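Local coordinates for protein NDP-N-acetyl-D-galactosaminuronic acid dehydrogenase (Methanosarcina mazei Go1, PDB 3G79) that probably oxidises UDP-N-acetyl-D-mannosamine to the corresponding uronic acid sugar nucleotide, UDP-N-acetyl-D-mannosaminouronate, reducing two NAD(+) along the way, at residues 406-409 against 410-414; 428-432 against 433-437; 437-441 against 442-446. One frame throughout, in Å; residues are numbered along the deposited sequence.

Contact 1 (406-409 against 410-414); sequences DNLE and EVVRN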
ATOM      1  N   ASP A 406      29.412 -18.860  13.232  1.00 46.20           N
ATOM      2  CA  ASP A 406      28.385 -19.606  13.959  1.00 46.66           C
ATOM      3  C   ASP A 406      28.187 -19.080  15.396  1.00 46.25           C
ATOM      4  O   ASP A 406      27.055 -18.889  15.829  1.00 46.41           O
ATOM      5  CB  ASP A 406      28.752 -21.107  13.996  1.00 47.26           C
ATOM      6  CG  ASP A 406      30.267 -21.349  13.809  1.00 65.47           C
ATOM      7  OD1 ASP A 406      30.779 -21.070  12.696  1.00 48.42           O
ATOM      8  OD2 ASP A 406      30.962 -21.795  14.764  1.00 48.36           O
ATOM      9  N   ASN A 407      29.275 -18.832  16.133  1.00 45.18           N
ATOM     10  CA  ASN A 407      29.135 -18.603  17.587  1.00 43.43           C
ATOM     11  C   ASN A 407      29.083 -17.143  18.058  1.00 41.81           C
ATOM     12  O   ASN A 407      29.996 -16.333  17.840  1.00 41.38           O
ATOM     13  CB  ASN A 407      30.022 -19.561  18.444  1.00 43.11           C
ATOM     14  CG  ASN A 407      31.271 -18.905  19.018  1.00 48.73           C
ATOM     15  OD1 ASN A 407      31.252 -18.396  20.140  1.00 42.80           O
ATOM     16  ND2 ASN A 407      32.369 -18.948  18.268  1.00 42.70           N
ATOM     17  N   LEU A 408      27.944 -16.842  18.677  1.00 40.62           N
ATOM     18  CA  LEU A 408      27.556 -15.516  19.086  1.00 39.13           C
ATOM     19  C   LEU A 408      28.605 -14.938  20.017  1.00 40.23           C
ATOM     20  O   LEU A 408      29.029 -13.797  19.843  1.00 40.65           O
ATOM     21  CB  LEU A 408      26.204 -15.590  19.795  1.00 36.91           C
ATOM     22  CG  LEU A 408      25.134 -14.540  19.493  1.00 44.28           C
ATOM     23  CD1 LEU A 408      24.246 -14.308  20.700  1.00 35.24           C
ATOM     24  CD2 LEU A 408      25.734 -13.260  19.018  1.00 34.87           C
ATOM     25  N   GLU A 409      29.026 -15.758  20.981  1.00 41.07           N
ATOM     26  CA  GLU A 409      29.962 -15.387  22.046  1.00 41.51           C
ATOM     27  C   GLU A 409      31.225 -14.760  21.472  1.00 40.46           C
ATOM     28  O   GLU A 409      31.681 -13.702  21.932  1.00 40.49           O
ATOM     29  CB  GLU A 409      30.302 -16.627  22.901  1.00 42.72           C
ATOM     30  CG  GLU A 409      30.919 -16.366  24.293  1.00 58.67           C
ATOM     31  CD  GLU A 409      32.418 -16.026  24.268  1.00 44.13           C
ATOM     32  OE1 GLU A 409      33.151 -16.501  23.371  1.00 58.93           O
ATOM     33  OE2 GLU A 409      32.873 -15.276  25.170  1.00 59.22           O
ATOM     34  N   GLU A 410      31.800 -15.399  20.460  1.00 39.07           N
ATOM     35  CA  GLU A 410      33.083 -14.895  19.995  1.00 37.89           C
ATOM     36  C   GLU A 410      32.861 -13.574  19.260  1.00 35.83           C
ATOM     37  O   GLU A 410      33.614 -12.631  19.417  1.00 35.46           O
ATOM     38  CB  GLU A 410      33.927 -15.973  19.253  1.00 38.01           C
ATOM     39  CG  GLU A 410      33.744 -16.173  17.763  1.00 39.09           C
ATOM     40  CD  GLU A 410      34.896 -17.010  17.132  1.00 39.66           C
ATOM     41  OE1 GLU A 410      35.170 -16.831  15.918  1.00 39.05           O
ATOM     42  OE2 GLU A 410      35.529 -17.835  17.851  1.00 39.38           O
ATOM     43  N   VAL A 411      31.770 -13.507  18.515  1.00 35.05           N
ATOM     44  CA  VAL A 411      31.380 -12.293  17.813  1.00 33.84           C
ATOM     45  C   VAL A 411      31.064 -11.143  18.770  1.00 32.63           C
ATOM     46  O   VAL A 411      31.480 -10.017  18.542  1.00 32.38           O
ATOM     47  CB  VAL A 411      30.213 -12.554  16.888  1.00 33.65           C
ATOM     48  CG1 VAL A 411      29.647 -11.233  16.390  1.00 18.81           C
ATOM     49  CG2 VAL A 411      30.673 -13.417  15.730  1.00 17.81           C
ATOM     50  N   VAL A 412      30.374 -11.438  19.859  1.00 32.38           N
ATOM     51  CA  VAL A 412      29.953 -10.396  20.782  1.00 32.56           C
ATOM     52  C   VAL A 412      31.021  -9.997  21.796  1.00 33.32           C
ATOM     53  O   VAL A 412      31.008  -8.871  22.290  1.00 33.66           O
ATOM     54  CB  VAL A 412      28.610 -10.768  21.457  1.00 32.21           C
ATOM     55  CG1 VAL A 412      28.329  -9.941  22.700  1.00 15.71           C
ATOM     56  CG2 VAL A 412      27.530 -10.575  20.496  1.00 15.04           C
ATOM     57  N   ARG A 413      31.964 -10.890  22.089  1.00 34.43           N
ATOM     58  CA  ARG A 413      32.947 -10.589  23.129  1.00 35.13           C
ATOM     59  C   ARG A 413      33.782  -9.351  22.820  1.00 34.47           C
ATOM     60  O   ARG A 413      34.282  -9.188  21.711  1.00 34.61           O
ATOM     61  CB  ARG A 413      33.800 -11.811  23.519  1.00 36.00           C
ATOM     62  CG  ARG A 413      35.118 -11.984  22.817  1.00 60.45           C
ATOM     63  CD  ARG A 413      35.978 -12.950  23.594  1.00 36.94           C
ATOM     64  NE  ARG A 413      36.893 -13.651  22.698  1.00 61.11           N
ATOM     65  CZ  ARG A 413      36.704 -14.889  22.238  1.00 38.76           C
ATOM     66  NH1 ARG A 413      37.601 -15.434  21.421  1.00 61.53           N
ATOM     67  NH2 ARG A 413      35.633 -15.594  22.600  1.00 61.36           N
ATOM     68  N   ASN A 414      33.861  -8.461  23.804  1.00 34.21           N
ATOM     69  CA  ASN A 414      34.621  -7.214  23.695  1.00 34.03           C
ATOM     70  C   ASN A 414      34.048  -6.161  22.720  1.00 33.43           C
ATOM     71  O   ASN A 414      34.688  -5.153  22.435  1.00 33.60           O
ATOM     72  CB  ASN A 414      36.102  -7.530  23.422  1.00 34.34           C
ATOM     73  CG  ASN A 414      36.727  -8.347  24.546  1.00 48.81           C
ATOM     74  OD1 ASN A 414      36.351  -8.195  25.706  1.00 35.72           O
ATOM     75  ND2 ASN A 414      37.670  -9.223  24.211  1.00 35.17           N
TER

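Contact 2 (428-432 against 433-437); sequences SSLKA and DWAKK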
ATOM      1  N   SER A 428      16.143 -12.888  19.109  1.00 38.40           N
ATOM      2  CA  SER A 428      14.961 -12.587  19.934  1.00 39.06           C
ATOM      3  C   SER A 428      15.111 -13.181  21.335  1.00 38.37           C
ATOM      4  O   SER A 428      14.469 -12.718  22.289  1.00 37.90           O
ATOM      5  CB  SER A 428      13.675 -13.098  19.261  1.00 40.03           C
ATOM      6  OG  SER A 428      12.604 -12.163  19.429  1.00 62.85           O
ATOM      7  N   SER A 429      15.969 -14.200  21.446  1.00 38.28           N
ATOM      8  CA  SER A 429      16.275 -14.811  22.726  1.00 38.36           C
ATOM      9  C   SER A 429      17.469 -14.149  23.411  1.00 39.33           C
ATOM     10  O   SER A 429      17.694 -14.381  24.596  1.00 40.28           O
ATOM     11  CB  SER A 429      16.468 -16.323  22.587  1.00 38.20           C
ATOM     12  OG  SER A 429      17.600 -16.612  21.800  1.00 61.68           O
ATOM     13  N   LEU A 430      18.212 -13.296  22.702  1.00 39.33           N
ATOM     14  CA  LEU A 430      19.340 -12.575  23.318  1.00 38.92           C
ATOM     15  C   LEU A 430      18.921 -11.844  24.597  1.00 40.24           C
ATOM     16  O   LEU A 430      18.048 -10.957  24.577  1.00 41.21           O
ATOM     17  CB  LEU A 430      20.000 -11.597  22.324  1.00 37.88           C
ATOM     18  CG  LEU A 430      21.234 -10.792  22.775  1.00 30.29           C
ATOM     19  CD1 LEU A 430      22.495 -11.640  22.853  1.00 37.08           C
ATOM     20  CD2 LEU A 430      21.484  -9.618  21.875  1.00 37.51           C
ATOM     21  N   LYS A 431      19.559 -12.213  25.703  1.00 40.78           N
ATOM     22  CA  LYS A 431      19.244 -11.640  27.018  1.00 41.86           C
ATOM     23  C   LYS A 431      20.279 -10.580  27.419  1.00 40.79           C
ATOM     24  O   LYS A 431      21.488 -10.760  27.187  1.00 40.70           O
ATOM     25  CB  LYS A 431      19.097 -12.745  28.097  1.00 43.54           C
ATOM     26  CG  LYS A 431      19.735 -14.097  27.731  1.00 70.74           C
ATOM     27  CD  LYS A 431      20.179 -14.914  28.967  1.00 46.16           C
ATOM     28  CE  LYS A 431      21.132 -16.075  28.566  1.00 70.93           C
ATOM     29  NZ  LYS A 431      22.143 -16.448  29.627  1.00 46.80           N
ATOM     30  N   ALA A 432      19.800  -9.478  28.007  1.00 39.06           N
ATOM     31  CA  ALA A 432      20.661  -8.337  28.305  1.00 38.90           C
ATOM     32  C   ALA A 432      21.938  -8.689  29.105  1.00 39.23           C
ATOM     33  O   ALA A 432      23.036  -8.308  28.710  1.00 39.81           O
ATOM     34  CB  ALA A 432      19.859  -7.205  29.004  1.00 38.79           C
ATOM     35  N   ASP A 433      21.781  -9.405  30.218  1.00 38.75           N
ATOM     36  CA  ASP A 433      22.889  -9.807  31.091  1.00 38.77           C
ATOM     37  C   ASP A 433      24.072 -10.347  30.318  1.00 37.65           C
ATOM     38  O   ASP A 433      25.225  -9.951  30.535  1.00 37.52           O
ATOM     39  CB  ASP A 433      22.452 -10.959  32.001  1.00 39.56           C
ATOM     40  CG  ASP A 433      21.608 -10.522  33.142  1.00 49.68           C
ATOM     41  OD1 ASP A 433      21.661  -9.332  33.496  1.00 39.70           O
ATOM     42  OD2 ASP A 433      20.881 -11.396  33.680  1.00 40.50           O
ATOM     43  N   TRP A 434      23.747 -11.283  29.437  1.00 36.59           N
ATOM     44  CA  TRP A 434      24.714 -12.073  28.722  1.00 36.04           C
ATOM     45  C   TRP A 434      25.508 -11.199  27.765  1.00 35.50           C
ATOM     46  O   TRP A 434      26.736 -11.231  27.766  1.00 36.09           O
ATOM     47  CB  TRP A 434      24.008 -13.198  27.973  1.00 35.46           C
ATOM     48  CG  TRP A 434      24.928 -14.165  27.392  1.00 35.29           C
ATOM     49  CD1 TRP A 434      25.418 -15.289  27.992  1.00 35.64           C
ATOM     50  CD2 TRP A 434      25.492 -14.132  26.074  1.00 35.51           C
ATOM     51  NE1 TRP A 434      26.257 -15.964  27.123  1.00 35.59           N
ATOM     52  CE2 TRP A 434      26.322 -15.269  25.943  1.00 35.46           C
ATOM     53  CE3 TRP A 434      25.377 -13.256  24.995  1.00 35.38           C
ATOM     54  CZ2 TRP A 434      27.031 -15.552  24.770  1.00 35.42           C
ATOM     55  CZ3 TRP A 434      26.081 -13.539  23.834  1.00 35.42           C
ATOM     56  CH2 TRP A 434      26.897 -14.679  23.732  1.00 35.46           C
ATOM     57  N   ALA A 435      24.807 -10.408  26.972  1.00 34.68           N
ATOM     58  CA  ALA A 435      25.464  -9.515  26.012  1.00 33.94           C
ATOM     59  C   ALA A 435      26.287  -8.480  26.748  1.00 34.15           C
ATOM     60  O   ALA A 435      27.371  -8.104  26.295  1.00 34.68           O
ATOM     61  CB  ALA A 435      24.444  -8.844  25.092  1.00 32.87           C
ATOM     62  N   LYS A 436      25.783  -8.032  27.892  1.00 34.07           N
ATOM     63  CA  LYS A 436      26.509  -7.081  28.710  1.00 34.19           C
ATOM     64  C   LYS A 436      27.820  -7.679  29.179  1.00 34.41           C
ATOM     65  O   LYS A 436      28.851  -7.020  29.131  1.00 34.56           O
ATOM     66  CB  LYS A 436      25.689  -6.663  29.925  1.00 33.97           C
ATOM     67  CG  LYS A 436      25.986  -5.246  30.426  1.00 34.76           C
ATOM     68  CD  LYS A 436      27.037  -5.223  31.496  1.00 33.35           C
ATOM     69  CE  LYS A 436      27.376  -3.781  31.922  1.00 35.69           C
ATOM     70  NZ  LYS A 436      26.221  -3.104  32.596  1.00 33.03           N
ATOM     71  N   LYS A 437      27.786  -8.919  29.643  1.00 34.67           N
ATOM     72  CA  LYS A 437      29.005  -9.492  30.195  1.00 35.10           C
ATOM     73  C   LYS A 437      29.962  -9.951  29.105  1.00 33.37           C
ATOM     74  O   LYS A 437      31.159  -9.729  29.209  1.00 34.18           O
ATOM     75  CB  LYS A 437      28.743 -10.541  31.303  1.00 36.85           C
ATOM     76  CG  LYS A 437      28.309 -11.956  30.893  1.00 59.42           C
ATOM     77  CD  LYS A 437      27.272 -12.560  31.899  1.00 38.96           C
ATOM     78  CE  LYS A 437      27.501 -12.092  33.367  1.00 59.62           C
ATOM     79  NZ  LYS A 437      26.223 -11.762  34.093  1.00 39.49           N
TER

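Contact 3 (437-441 against 442-446); sequences KVSAK and ANPVI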
ATOM      1  N   LYS A 437      27.786  -8.919  29.643  1.00 34.67           N
ATOM      2  CA  LYS A 437      29.005  -9.492  30.195  1.00 35.10           C
ATOM      3  C   LYS A 437      29.962  -9.951  29.105  1.00 33.37           C
ATOM      4  O   LYS A 437      31.159  -9.729  29.209  1.00 34.18           O
ATOM      5  CB  LYS A 437      28.743 -10.541  31.303  1.00 36.85           C
ATOM      6  CG  LYS A 437      28.309 -11.956  30.893  1.00 59.42           C
ATOM      7  CD  LYS A 437      27.272 -12.560  31.899  1.00 38.96           C
ATOM      8  CE  LYS A 437      27.501 -12.092  33.367  1.00 59.62           C
ATOM      9  NZ  LYS A 437      26.223 -11.762  34.093  1.00 39.49           N
ATOM     10  N   VAL A 438      29.443 -10.542  28.040  1.00 30.84           N
ATOM     11  CA  VAL A 438      30.311 -10.955  26.965  1.00 28.61           C
ATOM     12  C   VAL A 438      30.929  -9.740  26.275  1.00 27.81           C
ATOM     13  O   VAL A 438      32.133  -9.694  26.073  1.00 26.90           O
ATOM     14  CB  VAL A 438      29.572 -11.825  26.007  1.00 28.11           C
ATOM     15  CG1 VAL A 438      30.461 -12.149  24.847  1.00 37.15           C
ATOM     16  CG2 VAL A 438      29.170 -13.108  26.713  1.00 37.44           C
ATOM     17  N   SER A 439      30.122  -8.734  25.946  1.00 28.20           N
ATOM     18  CA  SER A 439      30.685  -7.504  25.405  1.00 29.47           C
ATOM     19  C   SER A 439      31.674  -6.925  26.423  1.00 30.18           C
ATOM     20  O   SER A 439      32.661  -6.277  26.052  1.00 29.72           O
ATOM     21  CB  SER A 439      29.589  -6.471  25.058  1.00 30.16           C
ATOM     22  OG  SER A 439      29.100  -5.775  26.204  1.00 33.85           O
ATOM     23  N   ALA A 440      31.431  -7.200  27.709  1.00 31.49           N
ATOM     24  CA  ALA A 440      32.112  -6.476  28.784  1.00 32.72           C
ATOM     25  C   ALA A 440      31.788  -5.019  28.420  1.00 34.14           C
ATOM     26  O   ALA A 440      31.066  -4.798  27.446  1.00 36.35           O
ATOM     27  CB  ALA A 440      33.619  -6.778  28.791  1.00 32.80           C
ATOM     28  N   LYS A 441      32.216  -4.029  29.184  1.00 32.71           N
ATOM     29  CA  LYS A 441      31.955  -2.628  28.785  1.00 30.93           C
ATOM     30  C   LYS A 441      31.425  -1.661  29.823  1.00 31.65           C
ATOM     31  O   LYS A 441      32.073  -0.635  30.114  1.00 32.26           O
ATOM     32  CB  LYS A 441      31.130  -2.523  27.528  1.00 29.33           C
ATOM     33  CG  LYS A 441      31.909  -2.073  26.327  1.00 25.56           C
ATOM     34  CD  LYS A 441      33.282  -2.730  26.217  1.00 28.57           C
ATOM     35  CE  LYS A 441      33.505  -3.124  24.803  1.00 24.60           C
ATOM     36  NZ  LYS A 441      34.910  -3.354  24.508  1.00 28.25           N
ATOM     37  N   ALA A 442      30.276  -1.951  30.396  1.00 32.07           N
ATOM     38  CA  ALA A 442      29.700  -0.990  31.344  1.00 33.64           C
ATOM     39  C   ALA A 442      28.544  -0.331  30.657  1.00 34.50           C
ATOM     40  O   ALA A 442      27.394  -0.544  31.030  1.00 36.03           O
ATOM     41  CB  ALA A 442      30.723   0.058  31.782  1.00 34.05           C
ATOM     42  N   ASN A 443      28.835   0.439  29.624  1.00 33.74           N
ATOM     43  CA  ASN A 443      27.771   0.911  28.775  1.00 33.16           C
ATOM     44  C   ASN A 443      27.922   0.415  27.364  1.00 32.98           C
ATOM     45  O   ASN A 443      28.366   1.182  26.488  1.00 32.93           O
ATOM     46  CB  ASN A 443      27.712   2.415  28.800  1.00 33.51           C
ATOM     47  CG  ASN A 443      27.366   2.943  30.160  1.00 27.43           C
ATOM     48  OD1 ASN A 443      28.018   3.854  30.652  1.00 34.99           O
ATOM     49  ND2 ASN A 443      26.338   2.382  30.781  1.00 33.99           N
ATOM     50  N   PRO A 444      27.563  -0.867  27.132  1.00 32.78           N
ATOM     51  CA  PRO A 444      27.566  -1.359  25.778  1.00 32.78           C
ATOM     52  C   PRO A 444      26.378  -0.837  25.016  1.00 33.15           C
ATOM     53  O   PRO A 444      25.323  -0.505  25.592  1.00 33.21           O
ATOM     54  CB  PRO A 444      27.489  -2.874  25.926  1.00 32.77           C
ATOM     55  CG  PRO A 444      26.970  -3.132  27.247  1.00 19.30           C
ATOM     56  CD  PRO A 444      27.028  -1.870  28.067  1.00 33.23           C
ATOM     57  N   VAL A 445      26.596  -0.765  23.709  1.00 32.96           N
ATOM     58  CA  VAL A 445      25.707  -0.157  22.769  1.00 31.89           C
ATOM     59  C   VAL A 445      25.035  -1.292  22.007  1.00 31.53           C
ATOM     60  O   VAL A 445      25.731  -2.181  21.506  1.00 32.13           O
ATOM     61  CB  VAL A 445      26.542   0.739  21.852  1.00 31.74           C
ATOM     62  CG1 VAL A 445      25.930   0.836  20.459  1.00 16.79           C
ATOM     63  CG2 VAL A 445      26.756   2.157  22.501  1.00 16.45           C
ATOM     64  N   ILE A 446      23.692  -1.287  21.979  1.00 30.50           N
ATOM     65  CA  ILE A 446      22.888  -2.176  21.121  1.00 29.60           C
ATOM     66  C   ILE A 446      22.023  -1.342  20.172  1.00 28.66           C
ATOM     67  O   ILE A 446      21.318  -0.462  20.616  1.00 28.02           O
ATOM     68  CB  ILE A 446      22.015  -3.216  21.953  1.00 29.42           C
ATOM     69  CG1 ILE A 446      21.216  -4.152  21.049  1.00 28.64           C
ATOM     70  CG2 ILE A 446      21.016  -2.548  22.859  1.00 29.36           C
ATOM     71  CD1 ILE A 446      21.769  -5.513  20.967  1.00 28.63           C
TER

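Contact 1 (406-409 against 410-414)
Asn407 sits just ahead of the short helix 408-412 and reaches forward with its side-chain oxygen to cap Glu410 N. Glu410 N donates to Asn407 OD1 over 3.1 Å, arriving from above the amide plane, about 50° out of it. The two side chains cross at roughly a right angle, with Asn407 ND2 only 3.1 Å from Glu410 CG. Glu410 holds its CG between its own backbone N and carbonyl carbon (chi1 88°), which brings CG up beside Asn407 ND2, on the same side of the amide as the donating N, before the rest runs on extended.

Along the outer side of the helix, Glu409 and Arg413 pair, four residues apart. Glu409 CG lies opposite the backbone N and the chain then bends at chi2 (-79°), carrying the carboxylate forward along the helix. Glu409 OE1 meets Arg413 NH2 at 2.8 Å in a salt bridge made at the edge of the guanidinium. Behind it the backbone closes the same turn, Arg413 N donating to Glu409 O at 2.8 Å.

On the buried side Leu408 and Val412 run side by side, pointing the same way, with Leu408 CD2 and Val412 CG2 3.6 Å apart; both pack on Leu359 of strand 355-359. Asn407 is a local N-cap; the helix itself links parallel strands 404-405 and 417-420 with its apolar side on the sheet, as in a Rossmann-like beta-alpha-beta crossover.

Contact 2 (428-432 against 433-437)
The indole of Trp434 is the main flat group here, and Leu430 and Lys431 both approach it obliquely from the same side of its plane. Leu430 works at the six-membered ring, its CD1 lying 3.9 Å from Trp434 CE3. Lys431 reaches the five-membered ring instead, its NZ coming to 3.8 Å from Trp434 CD1. Leu430 and Trp434 cross at about a right angle. Further along, helix 408-412 adds Leu408 and Glu409 to the surroundings of the indole.

Torsions explain how the ring is met. Trp434 has its CG trans to the backbone N (chi1 -171°). Leu430 also has CG anti to N (chi1 -178°), and its chi2 of 74° then turns CD1 onto the indole and onto Ala435 CB, 4.1 Å from Leu430 CD1. Lys431 runs out nearly straight beyond CG, which takes its ammonium past Trp434 CB to the pyrrole part of the indole.

Beneath the side chains, the helix 432-439 starts. Lys431, at the N-cap position, offers its carbonyl to two weak bonds: Trp434 N reaches Lys431 O at 3.2 Å and Ala435 N reaches it at 3.3 Å. The first full-strength helical bond follows, Lys436 N to Ala432 O at 2.9 Å, while Ala432 N is taken by Glu457.

The chemistry is split. Leucine, alanine and indole make an apolar contact at the first turn, with the Lys431 ammonium set obliquely beside the five-membered ring. The other polar ends look outward: Asp433 OD1 forms a salt bridge with Lys461 NZ, while Lys436 NZ binds Lys461 O and, weakly, Ala442 O, linking helix 432-439 to the chain just after helix 455-459.

Contact 3 (437-441 against 442-446)
Ser439 and Pro444 make the close part of this turn. The serine OG stands 3.3 Å from Pro444 CB and 3.6 Å from Pro444 CG, so the hydroxyl lies against the proline ring rather than bonding to it. Its placement follows from a first torsion of 79°, which sets OG between the backbone N and the carbonyl carbon. From there Ser439 OG donates to Ala440 O over a short 2.5 Å, and it is also hydrogen-bonded with Lys436 O and, weakly, Ala435 O. Phe463 packs on the proline as well.

Around Lys441 and Ala442 the packing thins out toward solvent. Lys441 CB comes no nearer to Pro444 CB than 4.0 Å, and beyond CB the chain bends twice and leads away to Asn414, whose carbonyl oxygen its ammonium binds. Both Lys441 and Ala442 have strongly positive phi, 133° and 106°, and the fine geometry between them is doubtful, as is the weak backbone bond from Asn443 N to Lys441 O. Asn443 starts out away from the other half, its ND2 bonded to Gly462 O.

The serine hydroxyl lies among the carbonyls of Ala435, Lys436 and Ala440 at the helix end, and its one hydrogen cannot serve all three fully at once. On the loose side, the polar ends of Lys441 and Asn443 find their partners outside the bend, at Asn414 O and Gly462 O.

The three contacts follow in chain order, all within the family's UDP-binding domain, built on a parallel six-stranded sheet. Contact 1 occupies helix 408-412, between strands 404-405 and 417-420; contact 2 opens helix 432-439, and contact 3 takes that helix's end into strand 445-448, sharing Lys437 with contact 2. Centres lie about 12 Å apart between contacts 1 and 2 and between contacts 1 and 3, and about 10 Å between contacts 2 and 3. The helices meet where Leu408 CD1 is 3.7 Å from Trp434 CZ3; the loop after helix 408-412 joins the end of helix 432-439 through Asn414 N and Val438 O, a probable hydrogen bond. Both are neighbouring crossovers that pack on the sheet.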